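Local atomic coordinates of neurotoxin (Clostridium botulinum, PDB entry 3N7L), a protein that probably binds gangliosides on nerve cells, as the receptor-binding domain of a botulinum neurotoxin of mosaic serotype D/C. Residues N251-N256 against E411-H416; I284-R289 against V302-T307; Y345-I350 against S367-N372; S361-S366 against G375-G380. All coordinates share one frame; numbering follows the deposited sequence.

Contact 1 of 4, residues N251-N256 against E411-H416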
loop_
_atom_site.group_PDB
_atom_site.type_symbol
_atom_site.label_atom_id
_atom_site.label_comp_id
_atom_site.label_asym_id
_atom_site.label_seq_id
_atom_site.Cartn_x
_atom_site.Cartn_y
_atom_site.Cartn_z
ATOM N N ASN A 251 -13.057 7.742 2.685
ATOM C CA ASN A 251 -13.487 6.730 3.640
ATOM C C ASN A 251 -13.501 5.386 2.915
ATOM O O ASN A 251 -14.004 5.277 1.791
ATOM C CB ASN A 251 -14.880 7.059 4.182
ATOM C CG ASN A 251 -15.292 6.136 5.319
ATOM O OD1 ASN A 251 -15.711 5.002 5.093
ATOM N ND2 ASN A 251 -15.153 6.618 6.554
ATOM N N VAL A 252 -12.948 4.366 3.556
ATOM C CA VAL A 252 -12.883 3.039 2.957
ATOM C C VAL A 252 -14.217 2.477 2.458
ATOM O O VAL A 252 -14.236 1.691 1.516
ATOM C CB VAL A 252 -12.219 2.034 3.940
ATOM C CG1 VAL A 252 -12.483 0.608 3.505
ATOM C CG2 VAL A 252 -10.705 2.289 3.981
ATOM N N ASN A 253 -15.322 2.880 3.076
ATOM C CA ASN A 253 -16.651 2.410 2.676
ATOM C C ASN A 253 -17.244 3.177 1.503
ATOM O O ASN A 253 -18.249 2.759 0.925
ATOM C CB ASN A 253 -17.627 2.508 3.847
ATOM C CG ASN A 253 -17.526 1.334 4.783
ATOM O OD1 ASN A 253 -16.511 0.641 4.825
ATOM N ND2 ASN A 253 -18.579 1.106 5.552
ATOM N N TYR A 254 -16.627 4.302 1.155
ATOM C CA TYR A 254 -17.118 5.130 0.062
ATOM C C TYR A 254 -15.982 5.585 -0.841
ATOM O O TYR A 254 -15.732 6.785 -0.974
ATOM C CB TYR A 254 -17.850 6.354 0.619
ATOM C CG TYR A 254 -19.036 6.011 1.501
ATOM C CD1 TYR A 254 -18.857 5.613 2.828
ATOM C CD2 TYR A 254 -20.335 6.062 0.999
ATOM C CE1 TYR A 254 -19.945 5.275 3.632
ATOM C CE2 TYR A 254 -21.436 5.723 1.793
ATOM C CZ TYR A 254 -21.231 5.333 3.106
ATOM O OH TYR A 254 -22.315 5.006 3.892
ATOM N N MET A 255 -15.298 4.629 -1.460
ATOM C CA MET A 255 -14.185 4.954 -2.349
ATOM C C MET A 255 -14.643 5.722 -3.593
ATOM O O MET A 255 -13.842 6.404 -4.235
ATOM C CB MET A 255 -13.444 3.678 -2.766
ATOM C CG MET A 255 -12.717 2.964 -1.625
ATOM S SD MET A 255 -11.553 4.016 -0.715
ATOM C CE MET A 255 -10.278 4.302 -1.948
ATOM N N ASN A 256 -15.925 5.617 -3.933
ATOM C CA ASN A 256 -16.437 6.326 -5.099
ATOM C C ASN A 256 -17.011 7.687 -4.739
ATOM O O ASN A 256 -17.888 8.205 -5.431
ATOM C CB ASN A 256 -17.486 5.476 -5.830
ATOM C CG ASN A 256 -16.853 4.471 -6.778
ATOM O OD1 ASN A 256 -17.318 3.330 -6.914
ATOM N ND2 ASN A 256 -15.786 4.892 -7.443
ATOM N N GLU A 411 -14.748 -0.911 15.674
ATOM C CA GLU A 411 -14.448 -2.031 14.786
ATOM C C GLU A 411 -15.031 -1.884 13.388
ATOM O O GLU A 411 -14.873 -2.769 12.549
ATOM C CB GLU A 411 -14.970 -3.331 15.402
ATOM C CG GLU A 411 -14.224 -3.778 16.641
ATOM C CD GLU A 411 -12.752 -3.997 16.368
ATOM O OE1 GLU A 411 -12.017 -2.996 16.236
ATOM O OE2 GLU A 411 -12.333 -5.170 16.269
ATOM N N SER A 412 -15.701 -0.768 13.137
ATOM C CA SER A 412 -16.315 -0.538 11.841
ATOM C C SER A 412 -15.356 0.030 10.794
ATOM O O SER A 412 -14.537 0.897 11.092
ATOM C CB SER A 412 -17.505 0.399 12.003
ATOM O OG SER A 412 -18.130 0.630 10.755
ATOM N N THR A 413 -15.466 -0.461 9.564
ATOM C CA THR A 413 -14.624 0.035 8.483
ATOM C C THR A 413 -15.059 1.449 8.091
ATOM O O THR A 413 -14.381 2.125 7.316
ATOM C CB THR A 413 -14.696 -0.877 7.239
ATOM O OG1 THR A 413 -16.065 -1.095 6.885
ATOM C CG2 THR A 413 -14.015 -2.211 7.515
ATOM N N SER A 414 -16.191 1.897 8.633
ATOM C CA SER A 414 -16.692 3.237 8.342
ATOM C C SER A 414 -15.858 4.283 9.090
ATOM O O SER A 414 -16.053 5.487 8.920
ATOM C CB SER A 414 -18.174 3.361 8.737
ATOM O OG SER A 414 -18.349 3.334 10.146
ATOM N N THR A 415 -14.923 3.812 9.914
ATOM C CA THR A 415 -14.042 4.701 10.668
ATOM C C THR A 415 -12.623 4.632 10.106
ATOM O O THR A 415 -11.698 5.225 10.667
ATOM C CB THR A 415 -13.994 4.327 12.179
ATOM O OG1 THR A 415 -13.471 3.003 12.336
ATOM C CG2 THR A 415 -15.376 4.382 12.782
ATOM N N HIS A 416 -12.449 3.899 9.005
ATOM C CA HIS A 416 -11.131 3.775 8.377
ATOM C C HIS A 416 -10.968 4.822 7.280
ATOM O O HIS A 416 -11.684 4.800 6.276
ATOM C CB HIS A 416 -10.932 2.381 7.770
ATOM C CG HIS A 416 -10.965 1.267 8.772
ATOM N ND1 HIS A 416 -11.100 1.481 10.128
ATOM C CD2 HIS A 416 -10.903 -0.076 8.609
ATOM C CE1 HIS A 416 -11.124 0.319 10.755
ATOM N NE2 HIS A 416 -11.007 -0.641 9.857
#
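Asn251 and Asn253, with the backbone amide of Val252, supply the polar links to Thr413, Ser414 and His416. Asn251 ND2 donates to Ser414 O over 2.8 Å. The bond is fairly straight at the hydrogen (163°) and the acceptor lies almost in the plane of the amide, yet the nitrogen stands above the Ser414 carbonyl plane and is not on a lone pair. With CG anti to the backbone N (chi1 -172°), the Asn251 amide is carried across to that carbonyl. Asn253 reaches its partner differently: Thr413 OG1 donates to Asn253 OD1 at 2.7 Å, in the carbonyl plane and on a lone pair, the two side chains meeting at about a right angle. The main-chain bond runs from Val252 N to His416 O, 3.0 Å. Within the first loop, Asn251 OD1 accepts from Asn253 N at 3.0 Å, an Asx turn set inside the type I beta turn from Asn251 to Tyr254. Bonds at both ends of the Asn251 amide thus fix its rotation. The facing residues 413-415 form a short 3-10 segment. Both loops belong to the C-terminal beta-trefoil part of the binding domain, one leaving strand 246-251 and the other leading into its sheet neighbour, strand 417-421. Apolar contact is modest. Val252 CG2 packs on His416 CB at 3.8 Å, and Tyr358 touches both Val252 and Thr413.

Contact 2 of 4, residues I284-R289 against V302-T307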
loop_
_atom_site.group_PDB
_atom_site.type_symbol
_atom_site.label_atom_id
_atom_site.label_comp_id
_atom_site.label_asym_id
_atom_site.label_seq_id
_atom_site.Cartn_x
_atom_site.Cartn_y
_atom_site.Cartn_z
ATOM N N ILE A 284 -4.706 19.014 3.802
ATOM C CA ILE A 284 -3.299 19.087 4.165
ATOM C C ILE A 284 -3.284 18.794 5.661
ATOM O O ILE A 284 -4.029 19.411 6.425
ATOM C CB ILE A 284 -2.692 20.486 3.911
ATOM C CG1 ILE A 284 -2.658 20.771 2.407
ATOM C CG2 ILE A 284 -1.275 20.553 4.494
ATOM C CD1 ILE A 284 -2.220 22.179 2.055
ATOM N N ILE A 285 -2.459 17.845 6.078
ATOM C CA ILE A 285 -2.391 17.483 7.486
ATOM C C ILE A 285 -1.372 18.369 8.191
ATOM O O ILE A 285 -0.253 18.528 7.714
ATOM C CB ILE A 285 -2.008 15.989 7.636
ATOM C CG1 ILE A 285 -2.869 15.145 6.687
ATOM C CG2 ILE A 285 -2.234 15.524 9.075
ATOM C CD1 ILE A 285 -2.407 13.696 6.557
ATOM N N LYS A 286 -1.769 18.953 9.318
ATOM C CA LYS A 286 -0.893 19.836 10.087
ATOM C C LYS A 286 -0.703 19.288 11.492
ATOM O O LYS A 286 -1.660 18.942 12.175
ATOM C CB LYS A 286 -1.483 21.245 10.150
ATOM C CG LYS A 286 -1.726 21.863 8.778
ATOM C CD LYS A 286 -0.422 22.033 8.005
ATOM C CE LYS A 286 0.490 23.070 8.656
ATOM N NZ LYS A 286 1.823 23.165 7.983
ATOM N N ARG A 287 0.548 19.229 11.915
ATOM C CA ARG A 287 0.914 18.689 13.216
ATOM C C ARG A 287 0.759 19.641 14.402
ATOM O O ARG A 287 1.077 20.827 14.311
ATOM C CB ARG A 287 2.355 18.191 13.123
ATOM C CG ARG A 287 3.053 17.882 14.421
ATOM C CD ARG A 287 4.517 17.591 14.114
ATOM N NE ARG A 287 5.372 17.686 15.290
ATOM C CZ ARG A 287 5.488 16.736 16.209
ATOM N NH1 ARG A 287 4.799 15.608 16.086
ATOM N NH2 ARG A 287 6.291 16.916 17.248
ATOM N N ILE A 288 0.261 19.107 15.515
ATOM C CA ILE A 288 0.110 19.883 16.741
ATOM C C ILE A 288 1.021 19.282 17.817
ATOM O O ILE A 288 1.802 19.998 18.442
ATOM C CB ILE A 288 -1.336 19.872 17.269
ATOM C CG1 ILE A 288 -2.285 20.456 16.222
ATOM C CG2 ILE A 288 -1.419 20.692 18.553
ATOM C CD1 ILE A 288 -3.758 20.301 16.590
ATOM N N ARG A 289 0.917 17.971 18.029
ATOM C CA ARG A 289 1.741 17.279 19.026
ATOM C C ARG A 289 2.236 15.916 18.545
ATOM O O ARG A 289 1.558 15.242 17.770
ATOM C CB ARG A 289 0.965 17.073 20.330
ATOM C CG ARG A 289 0.843 18.301 21.209
ATOM C CD ARG A 289 0.281 17.925 22.578
ATOM N NE ARG A 289 0.303 19.046 23.519
ATOM C CZ ARG A 289 -0.457 20.133 23.414
ATOM N NH1 ARG A 289 -0.364 21.102 24.318
ATOM N NH2 ARG A 289 -1.316 20.251 22.412
ATOM N N VAL A 302 -1.137 14.351 17.526
ATOM C CA VAL A 302 -2.338 15.178 17.573
ATOM C C VAL A 302 -2.175 16.119 16.378
ATOM O O VAL A 302 -1.121 16.737 16.213
ATOM C CB VAL A 302 -2.433 15.991 18.883
ATOM C CG1 VAL A 302 -3.759 16.755 18.927
ATOM C CG2 VAL A 302 -2.340 15.051 20.086
ATOM N N LEU A 303 -3.207 16.222 15.546
ATOM C CA LEU A 303 -3.122 17.041 14.334
ATOM C C LEU A 303 -4.455 17.658 13.916
ATOM O O LEU A 303 -5.482 17.450 14.567
ATOM C CB LEU A 303 -2.593 16.155 13.196
ATOM C CG LEU A 303 -3.314 14.796 13.062
ATOM C CD1 LEU A 303 -4.665 14.975 12.388
ATOM C CD2 LEU A 303 -2.455 13.813 12.258
ATOM N N TYR A 304 -4.431 18.437 12.834
ATOM C CA TYR A 304 -5.655 19.026 12.303
ATOM C C TYR A 304 -5.575 19.053 10.775
ATOM O O TYR A 304 -4.523 18.773 10.190
ATOM C CB TYR A 304 -5.922 20.434 12.877
ATOM C CG TYR A 304 -4.912 21.514 12.538
ATOM C CD1 TYR A 304 -3.732 21.647 13.265
ATOM C CD2 TYR A 304 -5.160 22.429 11.507
ATOM C CE1 TYR A 304 -2.819 22.670 12.983
ATOM C CE2 TYR A 304 -4.259 23.453 11.214
ATOM C CZ TYR A 304 -3.091 23.570 11.956
ATOM O OH TYR A 304 -2.189 24.572 11.670
ATOM N N PHE A 305 -6.689 19.370 10.128
ATOM C CA PHE A 305 -6.728 19.380 8.672
ATOM C C PHE A 305 -7.080 20.722 8.047
ATOM O O PHE A 305 -8.045 21.366 8.440
ATOM C CB PHE A 305 -7.731 18.335 8.162
ATOM C CG PHE A 305 -7.467 16.942 8.655
ATOM C CD1 PHE A 305 -8.111 16.459 9.790
ATOM C CD2 PHE A 305 -6.573 16.109 7.981
ATOM C CE1 PHE A 305 -7.874 15.158 10.249
ATOM C CE2 PHE A 305 -6.329 14.816 8.428
ATOM C CZ PHE A 305 -6.985 14.337 9.569
ATOM N N ASN A 306 -6.294 21.122 7.057
ATOM C CA ASN A 306 -6.527 22.365 6.326
ATOM C C ASN A 306 -6.995 21.969 4.929
ATOM O O ASN A 306 -6.709 20.868 4.465
ATOM C CB ASN A 306 -5.224 23.170 6.192
ATOM C CG ASN A 306 -5.011 24.156 7.322
ATOM O OD1 ASN A 306 -3.902 24.648 7.522
ATOM N ND2 ASN A 306 -6.068 24.465 8.054
ATOM N N THR A 307 -7.718 22.862 4.264
ATOM C CA THR A 307 -8.161 22.600 2.899
ATOM C C THR A 307 -8.433 23.905 2.173
ATOM O O THR A 307 -9.044 24.814 2.722
ATOM C CB THR A 307 -9.434 21.720 2.845
ATOM O OG1 THR A 307 -9.811 21.517 1.473
ATOM C CG2 THR A 307 -10.588 22.376 3.604
#
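Lys286 and Tyr304 face each other as a hydrogen-bonded pair of antiparallel strands, and the lysine sets its CB over the tyrosine ring before turning off. This CB sits above one ring face, 3.5 Å from the Tyr304 centroid and 20° off the normal, a CH-pi contact displaced toward CZ and CE1. Next along, Lys286 CG lies 3.8 Å from Asn306 OD1 on the neighbouring strand. Bends at chi2 and chi3 then turn the chain away, and NZ ends in a salt bridge with Asp244 and a hydrogen bond to a glycerol probably from the crystallisation liquor. The tyrosine places its CG between its own N and carbonyl carbon (chi1 64°), which swings the ring toward the partner strand. There Ile288 CG1 meets the ring edge, 3.5 Å from Tyr304 CD1. On the other face of the sheet Ile285 is flanked by Leu303, whose CD2 is 3.6 Å from Ile285 CG2, and by Phe305, whose CE2 is 3.9 Å from Ile285 CG1. The regular pairing ends in a classic beta bulge. Val302 O accepts from both Ile288 N at 2.8 Å and Arg289 N at 3.0 Å, shifting the register by one residue. Of the lysine, the apolar CB lies on the aromatic face while the charge is carried off to Asp244, so the contact with the ring is dispersive rather than a cation-pi interaction.

Contact 3 of 4, residues Y345-I350 against S367-N372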
loop_
_atom_site.group_PDB
_atom_site.type_symbol
_atom_site.label_atom_id
_atom_site.label_comp_id
_atom_site.label_asym_id
_atom_site.label_seq_id
_atom_site.Cartn_x
_atom_site.Cartn_y
_atom_site.Cartn_z
ATOM N N TYR A 345 -12.328 22.293 18.552
ATOM C CA TYR A 345 -13.293 21.638 17.681
ATOM C C TYR A 345 -12.772 20.904 16.452
ATOM O O TYR A 345 -13.555 20.259 15.755
ATOM C CB TYR A 345 -14.334 22.661 17.233
ATOM C CG TYR A 345 -14.903 23.460 18.377
ATOM C CD1 TYR A 345 -15.530 22.824 19.449
ATOM C CD2 TYR A 345 -14.793 24.849 18.405
ATOM C CE1 TYR A 345 -16.034 23.552 20.523
ATOM C CE2 TYR A 345 -15.293 25.589 19.474
ATOM C CZ TYR A 345 -15.911 24.933 20.529
ATOM O OH TYR A 345 -16.405 25.661 21.586
ATOM N N GLY A 346 -11.474 20.984 16.183
ATOM C CA GLY A 346 -10.952 20.317 15.000
ATOM C C GLY A 346 -9.628 19.591 15.124
ATOM O O GLY A 346 -8.944 19.382 14.124
ATOM N N SER A 347 -9.268 19.183 16.336
ATOM C CA SER A 347 -8.007 18.477 16.544
ATOM C C SER A 347 -8.236 16.981 16.708
ATOM O O SER A 347 -9.164 16.557 17.402
ATOM C CB SER A 347 -7.289 19.047 17.767
ATOM O OG SER A 347 -7.036 20.428 17.581
ATOM N N PHE A 348 -7.389 16.186 16.060
ATOM C CA PHE A 348 -7.520 14.736 16.122
ATOM C C PHE A 348 -6.259 13.989 16.527
ATOM O O PHE A 348 -5.137 14.470 16.357
ATOM C CB PHE A 348 -7.983 14.172 14.772
ATOM C CG PHE A 348 -9.305 14.703 14.311
ATOM C CD1 PHE A 348 -9.393 15.945 13.696
ATOM C CD2 PHE A 348 -10.471 13.976 14.527
ATOM C CE1 PHE A 348 -10.627 16.462 13.302
ATOM C CE2 PHE A 348 -11.712 14.482 14.136
ATOM C CZ PHE A 348 -11.788 15.730 13.523
ATOM N N ILE A 349 -6.481 12.798 17.068
ATOM C CA ILE A 349 -5.417 11.895 17.478
ATOM C C ILE A 349 -5.533 10.801 16.429
ATOM O O ILE A 349 -6.591 10.198 16.278
ATOM C CB ILE A 349 -5.703 11.301 18.861
ATOM C CG1 ILE A 349 -5.798 12.430 19.887
ATOM C CG2 ILE A 349 -4.620 10.300 19.230
ATOM C CD1 ILE A 349 -6.556 12.040 21.127
ATOM N N ILE A 350 -4.457 10.548 15.699
ATOM C CA ILE A 350 -4.498 9.545 14.641
ATOM C C ILE A 350 -3.889 8.217 15.058
ATOM O O ILE A 350 -2.991 8.167 15.889
ATOM C CB ILE A 350 -3.754 10.049 13.380
ATOM C CG1 ILE A 350 -4.056 9.141 12.190
ATOM C CG2 ILE A 350 -2.250 10.057 13.630
ATOM C CD1 ILE A 350 -3.573 9.714 10.861
ATOM N N SER A 367 -9.333 16.139 22.897
ATOM C CA SER A 367 -9.845 17.039 23.916
ATOM C C SER A 367 -8.822 18.156 24.059
ATOM O O SER A 367 -7.718 17.933 24.556
ATOM C CB SER A 367 -10.007 16.318 25.255
ATOM O OG SER A 367 -10.542 17.203 26.218
ATOM N N ASN A 368 -9.189 19.348 23.602
ATOM C CA ASN A 368 -8.308 20.508 23.672
ATOM C C ASN A 368 -6.890 20.232 23.179
ATOM O O ASN A 368 -5.912 20.633 23.806
ATOM C CB ASN A 368 -8.266 21.045 25.104
ATOM C CG ASN A 368 -9.575 21.683 25.519
ATOM O OD1 ASN A 368 -10.187 21.291 26.516
ATOM N ND2 ASN A 368 -10.016 22.675 24.748
ATOM N N ALA A 369 -6.787 19.546 22.046
ATOM C CA ALA A 369 -5.495 19.224 21.451
ATOM C C ALA A 369 -4.568 18.347 22.304
ATOM O O ALA A 369 -3.352 18.416 22.157
ATOM C CB ALA A 369 -4.774 20.512 21.046
ATOM N N THR A 370 -5.134 17.540 23.200
ATOM C CA THR A 370 -4.328 16.623 24.014
ATOM C C THR A 370 -4.534 15.226 23.419
ATOM O O THR A 370 -5.223 15.076 22.407
ATOM C CB THR A 370 -4.773 16.585 25.507
ATOM O OG1 THR A 370 -6.137 16.147 25.598
ATOM C CG2 THR A 370 -4.631 17.968 26.154
ATOM N N THR A 371 -3.944 14.206 24.034
ATOM C CA THR A 371 -4.111 12.843 23.538
ATOM C C THR A 371 -5.352 12.174 24.137
ATOM O O THR A 371 -5.592 10.981 23.928
ATOM C CB THR A 371 -2.873 11.977 23.843
ATOM O OG1 THR A 371 -2.457 12.200 25.195
ATOM C CG2 THR A 371 -1.732 12.319 22.897
ATOM N N ASN A 372 -6.143 12.949 24.874
ATOM C CA ASN A 372 -7.364 12.436 25.481
ATOM C C ASN A 372 -8.451 12.399 24.418
ATOM O O ASN A 372 -8.741 13.409 23.778
ATOM C CB ASN A 372 -7.789 13.324 26.651
ATOM C CG ASN A 372 -6.751 13.355 27.757
ATOM O OD1 ASN A 372 -6.398 12.316 28.318
ATOM N ND2 ASN A 372 -6.248 14.545 28.069
#
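Thr370, whose carbonyl oxygen touches Ile349, has a side-chain hydroxyl gripped by three bonds. Thr370 OG1 donates to Ser367 O at 2.6 Å, in the plane of that carbonyl. It accepts from Asn372 ND2 at 2.9 Å, a bent bond tilted out of the amide plane, and from Asn372 N over a longer 3.3 Å. The last bond closes an ST turn. Ser367 O is itself held twice, since Thr370 N also reaches it and closes a type I' beta turn from Ser367 to Thr370. These bonds tie the residues of the loop to one another, and it presents its backbone, more than its side chains, to residues 345-350. Ile349 does most of the touching. Its CG1, anti to the carbonyl carbon (chi1 -61°), and the CD1 beyond it reach into the curve of the loop, where CD1 meets carbonyl oxygens in succession: Thr370 O at 3.6 Å, Thr371 O at 3.1 Å and Asn372 O at 3.7 Å. No hydrogen bond joins the segments, and the methyl is tightly packed against the Thr371 carbonyl. Two residues earlier in the chain, Ser347 CB lies 4.1 Å from Ala369 CA, while Ser347 OG is bonded to Ile342 O in the preceding helix. Thr370 O is hydrogen-bonded to Ser366 OG. Ser367 N bonds to Asn372 O at 2.9 Å, completing the connection of a beta hairpin: the loop links strands 359-366 and 373-384 of the trefoil and folds back against strand 348-354.

Contact 4 of 4, residues S361-S366 against G375-G380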
loop_
_atom_site.group_PDB
_atom_site.type_symbol
_atom_site.label_atom_id
_atom_site.label_comp_id
_atom_site.label_asym_id
_atom_site.label_seq_id
_atom_site.Cartn_x
_atom_site.Cartn_y
_atom_site.Cartn_z
ATOM N N SER A 361 -6.305 4.608 8.506
ATOM C CA SER A 361 -6.131 5.147 9.834
ATOM C C SER A 361 -7.466 5.435 10.476
ATOM O O SER A 361 -8.500 5.490 9.810
ATOM C CB SER A 361 -5.326 6.446 9.764
ATOM O OG SER A 361 -6.047 7.434 9.036
ATOM N N GLN A 362 -7.426 5.602 11.787
ATOM C CA GLN A 362 -8.603 5.955 12.546
ATOM C C GLN A 362 -8.268 7.299 13.167
ATOM O O GLN A 362 -7.116 7.558 13.529
ATOM C CB GLN A 362 -8.916 4.899 13.605
ATOM C CG GLN A 362 -9.721 3.733 13.038
ATOM C CD GLN A 362 -10.157 2.738 14.099
ATOM O OE1 GLN A 362 -11.299 2.275 14.100
ATOM N NE2 GLN A 362 -9.248 2.396 14.999
ATOM N N LEU A 363 -9.273 8.163 13.243
ATOM C CA LEU A 363 -9.111 9.502 13.780
ATOM C C LEU A 363 -10.052 9.724 14.959
ATOM O O LEU A 363 -11.264 9.576 14.840
ATOM C CB LEU A 363 -9.390 10.527 12.667
ATOM C CG LEU A 363 -8.345 10.539 11.542
ATOM C CD1 LEU A 363 -8.934 11.121 10.263
ATOM C CD2 LEU A 363 -7.135 11.341 12.002
ATOM N N PHE A 364 -9.476 10.077 16.100
ATOM C CA PHE A 364 -10.251 10.324 17.311
ATOM C C PHE A 364 -10.272 11.818 17.641
ATOM O O PHE A 364 -9.234 12.473 17.619
ATOM C CB PHE A 364 -9.636 9.538 18.476
ATOM C CG PHE A 364 -9.613 8.054 18.250
ATOM C CD1 PHE A 364 -10.726 7.275 18.553
ATOM C CD2 PHE A 364 -8.499 7.441 17.683
ATOM C CE1 PHE A 364 -10.731 5.904 18.288
ATOM C CE2 PHE A 364 -8.494 6.074 17.415
ATOM C CZ PHE A 364 -9.614 5.305 17.717
ATOM N N LEU A 365 -11.455 12.354 17.929
ATOM C CA LEU A 365 -11.571 13.762 18.289
ATOM C C LEU A 365 -10.761 13.989 19.564
ATOM O O LEU A 365 -10.917 13.268 20.554
ATOM C CB LEU A 365 -13.033 14.148 18.531
ATOM C CG LEU A 365 -13.242 15.576 19.060
ATOM C CD1 LEU A 365 -12.734 16.576 18.038
ATOM C CD2 LEU A 365 -14.718 15.815 19.354
ATOM N N SER A 366 -9.892 14.991 19.523
ATOM C CA SER A 366 -9.030 15.329 20.640
ATOM C C SER A 366 -9.666 16.301 21.623
ATOM O O SER A 366 -10.447 17.171 21.241
ATOM C CB SER A 366 -7.735 15.939 20.111
ATOM O OG SER A 366 -7.030 16.598 21.144
ATOM N N GLY A 375 -14.099 11.171 21.005
ATOM C CA GLY A 375 -14.971 10.510 20.051
ATOM C C GLY A 375 -14.217 9.978 18.851
ATOM O O GLY A 375 -12.998 10.105 18.777
ATOM N N ILE A 376 -14.939 9.382 17.908
ATOM C CA ILE A 376 -14.301 8.831 16.721
ATOM C C ILE A 376 -14.940 9.407 15.456
ATOM O O ILE A 376 -16.121 9.751 15.449
ATOM C CB ILE A 376 -14.383 7.277 16.733
ATOM C CG1 ILE A 376 -13.524 6.698 15.609
ATOM C CG2 ILE A 376 -15.835 6.816 16.613
ATOM C CD1 ILE A 376 -13.432 5.189 15.641
ATOM N N LEU A 377 -14.149 9.535 14.395
ATOM C CA LEU A 377 -14.646 10.087 13.138
ATOM C C LEU A 377 -15.210 8.999 12.238
ATOM O O LEU A 377 -14.528 8.028 11.921
ATOM C CB LEU A 377 -13.527 10.828 12.384
ATOM C CG LEU A 377 -13.946 11.474 11.050
ATOM C CD1 LEU A 377 -14.979 12.567 11.312
ATOM C CD2 LEU A 377 -12.735 12.070 10.351
ATOM N N SER A 378 -16.459 9.167 11.828
ATOM C CA SER A 378 -17.092 8.208 10.946
ATOM C C SER A 378 -17.731 8.963 9.778
ATOM O O SER A 378 -17.380 10.112 9.502
ATOM C CB SER A 378 -18.142 7.396 11.707
ATOM O OG SER A 378 -18.583 6.291 10.937
ATOM N N ILE A 379 -18.680 8.323 9.110
ATOM C CA ILE A 379 -19.341 8.922 7.959
ATOM C C ILE A 379 -20.769 8.402 7.903
ATOM O O ILE A 379 -21.056 7.316 8.394
ATOM C CB ILE A 379 -18.576 8.534 6.666
ATOM C CG1 ILE A 379 -19.101 9.307 5.460
ATOM C CG2 ILE A 379 -18.709 7.034 6.421
ATOM C CD1 ILE A 379 -18.211 9.130 4.224
ATOM N N GLY A 380 -21.671 9.176 7.313
ATOM C CA GLY A 380 -23.049 8.728 7.223
ATOM C C GLY A 380 -23.927 9.737 6.520
ATOM O O GLY A 380 -23.544 10.894 6.336
HETATM O O HOH W 1 -11.860 7.413 12.346
#
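Strands 361-366 and 375-380 run antiparallel, 132° apart, with Leu377 N donating to Leu363 O at 2.9 Å, the nitrogen nearly in line with the C=O bond. This is the beta hairpin of strands 359-366 and 373-384, part of the trefoil sheet. Toward its turn, Leu365 N reaches Gly375 O over 2.9 Å by a bent bond (138°), from well above the carbonyl plane. The same oxygen approaches Phe364 CA at 3.1 Å and lies at the edge of the Phe364 ring. At the diverging end a water spans the strands, accepting from Leu363 N at 2.8 Å and lying at hydrogen-bonding distance from Leu377 O, which also accepts from Trp417 NE1. Phe364 and Ile376, a non-hydrogen-bonded pair, lie side by side and point the same way. With CG1 anti to its backbone N (chi1 -171°), Ile376 brings CD1 to 3.8 Å from Phe364 CE1, and Arg373 adds a cation-pi contact to the ring. Leu363 CD1 and Leu377 CD2 meet at 3.9 Å, the two side chains pointing the same way. Beside Leu365 CB, the backbone nitrogen Gly375 N is buried with no hydrogen-bonding partner in the model.

Contacts 2 and 4 lie in, and contact 3 reaches, one curled antiparallel sheet of the beta-trefoil, whereas contact 1 joins two loops at its margin and closes a chain loop that contains the other three. Contacts 2 and 3, with centres about 10 Å apart, are joined by a bond from Leu303 N to Phe348 O (2.7 Å). Contacts 3 and 4, about 11 Å apart between centres, interleave along the chain, and Ser366 N bonds to Ser347 O at 2.7 Å. Phe305 CZ meets Leu363 CD1 at 3.8 Å, bringing contact 2 against contact 4. Contact 1 touches contact 4 through Ser414 OG and Ser378 OG, 3.1 Å apart, but stays about 10 Å from contact 2 at the nearest atoms.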